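Long-range contacts in O-methyltransferase (Burkholderia thailandensis, PDB 3MCZ), which probably transfers a methyl group from S-adenosyl-L-methionine to an oxygen atom of its substrate, and probably works as a dimer: residues I184-G189 and Q207-P212; A180-D185 and A248-M253. One frame throughout, in Å; residues are numbered along the deposited sequence.

Contact 1 (I184-G189 and Q207-P212); sequences IDLAGG and QIWDLP
The indole of Trp209 is the flat group of this contact. Over one face lies the CG2 methyl of Ile184, a CH-pi contact 3.9 Å from the centroid of the five-membered ring and almost on its normal. CD1 of Ile184 reaches on to CZ2 at 3.9 Å, while CD2 of Leu186 comes obliquely to the six-membered ring, 3.4 Å from CE3. At the indole edge, in the ring plane, stands the amide of Gln207: Trp209 NE1 gives a hydrogen bond to a lone pair of Gln207 OE1, 2.9 Å away. The Gln207 chain, extended beyond CG, carries its amide to that edge, and the bond, with Ile184 packed over the face, restricts the rotation of the indole. Two residues apart on one strand, Gln207 and Trp209 leave the same face of the sheet, CG anti to the carbonyl carbon in both.

Beneath them the strands run parallel. Asp185 N meets Gln207 O nearly along the C=O axis, Trp209 N binds Asp185 O from above the carbonyl plane, and Ala187 N closes on Trp209 O at a short 2.5 Å. Segment 184-189 then leaves the sheet in a type II beta turn, Asp185 to Gly188. Asp210, its CG anti to the backbone N, sets OD2 2.8 Å from Gly189 N in a weak, bent bond; OD1 takes Leu211 N at 2.6 Å. A glycine-rich turn after the first strand and an acidic residue ending the second are the nucleotide-binding signature of Rossmann-like methyltransferases, consistent with a place beside the S-adenosylmethionine pocket.

Phe234 and Lys236 also meet the indole, the lysine as a cation-pi partner. Across the sheet, Asp185 and Ile208 pack on Leu194 of helix 192-200, which links the two strands as a beta-alpha-beta unit; strands 231-235 and 251-255 flank the pair.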
loop_
_atom_site.group_PDB
_atom_site.type_symbol
_atom_site.label_atom_id
_atom_site.label_comp_id
_atom_site.label_asym_id
_atom_site.label_seq_id
_atom_site.Cartn_x
_atom_site.Cartn_y
_atom_site.Cartn_z
ATOM N N ILE A 184 -14.963 31.210 -18.584
ATOM C CA ILE A 184 -13.526 31.142 -18.408
ATOM C C ILE A 184 -13.194 29.988 -17.433
ATOM O O ILE A 184 -13.733 29.943 -16.323
ATOM C CB ILE A 184 -13.007 32.492 -17.899
ATOM C CG1 ILE A 184 -13.081 33.527 -19.000
ATOM C CG2 ILE A 184 -11.614 32.363 -17.348
ATOM C CD1 ILE A 184 -12.653 34.917 -18.583
ATOM N N ASP A 185 -12.358 29.042 -17.877
ATOM C CA ASP A 185 -11.913 27.875 -17.068
ATOM C C ASP A 185 -10.459 28.141 -16.612
ATOM O O ASP A 185 -9.498 28.019 -17.396
ATOM C CB ASP A 185 -11.998 26.595 -17.927
ATOM C CG ASP A 185 -11.950 25.291 -17.114
ATOM O OD1 ASP A 185 -12.045 25.313 -15.848
ATOM O OD2 ASP A 185 -11.838 24.212 -17.767
ATOM N N LEU A 186 -10.308 28.502 -15.352
ATOM C CA LEU A 186 -9.027 28.897 -14.805
ATOM C C LEU A 186 -8.254 27.638 -14.363
ATOM O O LEU A 186 -8.770 26.810 -13.620
ATOM C CB LEU A 186 -9.209 29.875 -13.643
ATOM C CG LEU A 186 -9.856 31.251 -13.940
ATOM C CD1 LEU A 186 -10.192 31.955 -12.599
ATOM C CD2 LEU A 186 -9.009 32.147 -14.855
ATOM N N ALA A 187 -7.023 27.478 -14.842
ATOM C CA ALA A 187 -6.268 26.281 -14.495
ATOM C C ALA A 187 -7.004 25.080 -15.081
ATOM O O ALA A 187 -7.022 23.994 -14.480
ATOM C CB ALA A 187 -6.128 26.133 -12.965
ATOM N N GLY A 188 -7.625 25.288 -16.243
ATOM C CA GLY A 188 -8.570 24.325 -16.795
ATOM C C GLY A 188 -7.928 23.013 -17.189
ATOM O O GLY A 188 -8.607 21.978 -17.244
ATOM N N GLY A 189 -6.631 23.066 -17.500
ATOM C CA GLY A 189 -5.813 21.863 -17.701
ATOM C C GLY A 189 -6.280 21.004 -18.839
ATOM O O GLY A 189 -6.296 21.450 -19.998
ATOM N N GLN A 207 -12.903 30.117 -22.736
ATOM C CA GLN A 207 -11.427 30.294 -22.691
ATOM C C GLN A 207 -10.870 29.397 -21.597
ATOM O O GLN A 207 -11.500 29.239 -20.523
ATOM C CB GLN A 207 -11.051 31.736 -22.392
ATOM C CG GLN A 207 -11.630 32.729 -23.394
ATOM C CD GLN A 207 -11.183 34.152 -23.137
ATOM O OE1 GLN A 207 -10.616 34.446 -22.098
ATOM N NE2 GLN A 207 -11.414 35.031 -24.096
ATOM N N ILE A 208 -9.728 28.778 -21.887
ATOM C CA ILE A 208 -8.992 28.034 -20.904
ATOM C C ILE A 208 -7.736 28.866 -20.616
ATOM O O ILE A 208 -7.005 29.242 -21.538
ATOM C CB ILE A 208 -8.560 26.618 -21.411
ATOM C CG1 ILE A 208 -9.776 25.747 -21.821
ATOM C CG2 ILE A 208 -7.786 25.898 -20.321
ATOM C CD1 ILE A 208 -9.397 24.654 -22.776
ATOM N N TRP A 209 -7.520 29.147 -19.333
ATOM C CA TRP A 209 -6.366 29.910 -18.804
ATOM C C TRP A 209 -5.544 28.950 -17.968
ATOM O O TRP A 209 -5.972 28.544 -16.888
ATOM C CB TRP A 209 -6.837 31.043 -17.884
ATOM C CG TRP A 209 -7.612 32.187 -18.562
ATOM C CD1 TRP A 209 -8.305 32.137 -19.739
ATOM C CD2 TRP A 209 -7.753 33.523 -18.076
ATOM N NE1 TRP A 209 -8.863 33.355 -20.018
ATOM C CE2 TRP A 209 -8.536 34.231 -19.018
ATOM C CE3 TRP A 209 -7.285 34.194 -16.948
ATOM C CZ2 TRP A 209 -8.865 35.585 -18.861
ATOM C CZ3 TRP A 209 -7.613 35.532 -16.780
ATOM C CH2 TRP A 209 -8.393 36.219 -17.743
ATOM N N ASP A 210 -4.359 28.586 -18.451
ATOM C CA ASP A 210 -3.480 27.674 -17.715
ATOM C C ASP A 210 -2.015 27.857 -18.159
ATOM O O ASP A 210 -1.714 28.751 -18.948
ATOM C CB ASP A 210 -3.931 26.222 -17.925
ATOM C CG ASP A 210 -3.580 25.315 -16.753
ATOM O OD1 ASP A 210 -2.664 25.667 -15.949
ATOM O OD2 ASP A 210 -4.217 24.241 -16.630
ATOM N N LEU A 211 -1.127 27.020 -17.624
ATOM C CA LEU A 211 0.319 27.094 -17.921
ATOM C C LEU A 211 0.648 26.363 -19.232
ATOM O O LEU A 211 -0.193 25.646 -19.767
ATOM C CB LEU A 211 1.121 26.514 -16.745
ATOM C CG LEU A 211 1.004 27.315 -15.430
ATOM C CD1 LEU A 211 1.536 26.531 -14.228
ATOM C CD2 LEU A 211 1.701 28.675 -15.545
ATOM N N PRO A 212 1.866 26.560 -19.772
ATOM C CA PRO A 212 2.309 25.847 -20.999
ATOM C C PRO A 212 2.183 24.312 -20.949
ATOM O O PRO A 212 1.880 23.697 -21.973
ATOM C CB PRO A 212 3.778 26.237 -21.113
ATOM C CG PRO A 212 3.859 27.596 -20.465
ATOM C CD PRO A 212 2.813 27.621 -19.373
#

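Contact 2 (A180-D185 and A248-M253); sequences ARTVID and AADVVM
Asp250 sits where its chain turns a corner, and its side chain reaches back to the start of strand 182-185. CB lies 3.8 Å from the methyl of Ala180 and also close to Thr182 O. With CG anti to the carbonyl carbon (chi1 -63°), the carboxylate is carried to the backbone of the other segment, CG itself lying near Thr182 OG1 and Arg181 N. At the tip OD2 accepts two N-H groups from above the carboxylate plane: Arg181 N at 2.8 Å and Thr182 N at 3.2 Å. A water adds a third bond to OD2 and also pairs with Thr182 OG1. That hydroxyl occupies the crowded position between the backbone N and the carbonyl carbon (chi1 54°), where OG1 accepts Asp250 N at 3.1 Å. Each segment thus gives backbone N-H to a side chain of the other: Arg181 and Thr182 to the carboxylate, Asp250 to the hydroxyl. The guanidinium of Arg181 bends away, and its NE binds Gln203 O.

Beyond this corner the segments become the first and fourth strands of the Rossmann-like methyltransferase sheet, adjacent and parallel in the middle of the sheet, whose strand order is 3-2-1-4-5-7-6. Val251 N binds Thr182 O, Ile184 N binds Val251 O, and Met253 N meets Ile184 O at 2.8 Å, nearly along the C=O axis.

CG1 of Ile184 lies 3.6 Å from the methyl of Ala249, which precedes the corner; Ile184 and Val252 share a face of the sheet. The opposite face carries Val183, Val251, Asp185 and selenomethionine Met253. The Met253 chain bends at chi3 (-72°), bringing CE across to the carboxylate of Asp185, 3.6 Å from CG, and within 3.9 Å of Val183 CG1. Leu194 of helix 192-200 covers Val183, Asp185 and Met253, while Phe177 packs on Val183 and Val251.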
loop_
_atom_site.group_PDB
_atom_site.type_symbol
_atom_site.label_atom_id
_atom_site.label_comp_id
_atom_site.label_asym_id
_atom_site.label_seq_id
_atom_site.Cartn_x
_atom_site.Cartn_y
_atom_site.Cartn_z
ATOM N N ALA A 180 -26.149 31.936 -19.850
ATOM C CA ALA A 180 -24.793 32.444 -19.952
ATOM C C ALA A 180 -24.386 32.436 -21.456
ATOM O O ALA A 180 -25.015 31.756 -22.292
ATOM C CB ALA A 180 -23.867 31.580 -19.154
ATOM N N ARG A 181 -23.382 33.239 -21.790
ATOM C CA ARG A 181 -22.765 33.208 -23.113
ATOM C C ARG A 181 -21.305 32.875 -23.093
ATOM O O ARG A 181 -20.808 32.294 -24.035
ATOM C CB ARG A 181 -22.937 34.562 -23.800
ATOM C CG ARG A 181 -24.359 34.884 -24.129
ATOM C CD ARG A 181 -24.990 33.840 -25.056
ATOM N NE ARG A 181 -24.298 33.667 -26.353
ATOM C CZ ARG A 181 -24.474 34.446 -27.424
ATOM N NH1 ARG A 181 -25.314 35.485 -27.397
ATOM N NH2 ARG A 181 -23.793 34.192 -28.532
ATOM N N THR A 182 -20.600 33.286 -22.039
ATOM C CA THR A 182 -19.162 33.105 -21.984
ATOM C C THR A 182 -18.727 32.476 -20.674
ATOM O O THR A 182 -19.324 32.732 -19.611
ATOM C CB THR A 182 -18.414 34.435 -22.130
ATOM O OG1 THR A 182 -18.902 35.361 -21.143
ATOM C CG2 THR A 182 -18.589 35.007 -23.578
ATOM N N VAL A 183 -17.691 31.648 -20.791
ATOM C CA VAL A 183 -17.098 30.911 -19.699
ATOM C C VAL A 183 -15.565 31.019 -19.746
ATOM O O VAL A 183 -14.939 30.868 -20.807
ATOM C CB VAL A 183 -17.430 29.391 -19.772
ATOM C CG1 VAL A 183 -16.872 28.650 -18.521
ATOM C CG2 VAL A 183 -18.886 29.138 -19.939
ATOM N N ILE A 184 -14.963 31.210 -18.584
ATOM C CA ILE A 184 -13.526 31.142 -18.408
ATOM C C ILE A 184 -13.194 29.988 -17.433
ATOM O O ILE A 184 -13.733 29.943 -16.323
ATOM C CB ILE A 184 -13.007 32.492 -17.899
ATOM C CG1 ILE A 184 -13.081 33.527 -19.000
ATOM C CG2 ILE A 184 -11.614 32.363 -17.348
ATOM C CD1 ILE A 184 -12.653 34.917 -18.583
ATOM N N ASP A 185 -12.358 29.042 -17.877
ATOM C CA ASP A 185 -11.913 27.875 -17.068
ATOM C C ASP A 185 -10.459 28.141 -16.612
ATOM O O ASP A 185 -9.498 28.019 -17.396
ATOM C CB ASP A 185 -11.998 26.595 -17.927
ATOM C CG ASP A 185 -11.950 25.291 -17.114
ATOM O OD1 ASP A 185 -12.045 25.313 -15.848
ATOM O OD2 ASP A 185 -11.838 24.212 -17.767
ATOM N N ALA A 248 -13.380 39.054 -18.599
ATOM C CA ALA A 248 -14.746 39.031 -18.081
ATOM C C ALA A 248 -15.488 37.840 -18.696
ATOM O O ALA A 248 -15.343 37.557 -19.917
ATOM C CB ALA A 248 -15.467 40.341 -18.430
ATOM N N ALA A 249 -16.280 37.143 -17.880
ATOM C CA ALA A 249 -17.163 36.105 -18.393
ATOM C C ALA A 249 -18.387 35.997 -17.520
ATOM O O ALA A 249 -18.379 36.447 -16.373
ATOM C CB ALA A 249 -16.456 34.743 -18.478
ATOM N N ASP A 250 -19.424 35.352 -18.058
ATOM C CA ASP A 250 -20.633 35.066 -17.285
ATOM C C ASP A 250 -20.413 33.998 -16.208
ATOM O O ASP A 250 -21.016 34.059 -15.135
ATOM C CB ASP A 250 -21.739 34.623 -18.231
ATOM C CG ASP A 250 -22.120 35.723 -19.210
ATOM O OD1 ASP A 250 -22.250 36.875 -18.738
ATOM O OD2 ASP A 250 -22.236 35.454 -20.442
ATOM N N VAL A 251 -19.588 33.013 -16.530
ATOM C CA VAL A 251 -19.204 31.949 -15.627
ATOM C C VAL A 251 -17.694 31.755 -15.623
ATOM O O VAL A 251 -17.040 31.656 -16.671
ATOM C CB VAL A 251 -19.921 30.599 -15.913
ATOM C CG1 VAL A 251 -19.514 29.545 -14.844
ATOM C CG2 VAL A 251 -21.419 30.764 -15.925
ATOM N N VAL A 252 -17.110 31.752 -14.419
ATOM C CA VAL A 252 -15.677 31.574 -14.248
ATOM C C VAL A 252 -15.514 30.331 -13.389
ATOM O O VAL A 252 -16.198 30.178 -12.390
ATOM C CB VAL A 252 -15.034 32.818 -13.563
ATOM C CG1 VAL A 252 -13.535 32.605 -13.273
ATOM C CG2 VAL A 252 -15.304 34.095 -14.413
HETATM N N MSE A 253 -14.617 29.420 -13.768
HETATM C CA MSE A 253 -14.492 28.175 -13.026
HETATM C C MSE A 253 -13.076 28.001 -12.476
HETATM O O MSE A 253 -12.121 28.258 -13.178
HETATM C CB MSE A 253 -14.837 26.980 -13.919
HETATM C CG MSE A 253 -16.145 27.088 -14.611
HETATM SE SE MSE A 253 -16.725 25.445 -15.443
HETATM C CE MSE A 253 -15.519 25.389 -16.867
HETATM O O HOH W 1 -20.638 37.133 -21.851
#

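From the N terminus the chain passes through a largely helical part before it enters strand 182-186, the first strand of the large sheet, which serves both contacts. It then turns, runs through helix 192-200 and returns in strand 205-210, where contact 1 closes the short loop of one beta-alpha-beta unit. Continuing through helix 215-224 and strand 231-235, it comes back on the far side of strand 182-186, and contact 2 closes this longer loop, which spans the whole of contact 1's crossover. Ile184 and Asp185 belong to both contacts. Strand 182-186 is therefore held from both edges: Val183 O probably accepts Gln207 N, and Leu186 N probably binds Met253 O.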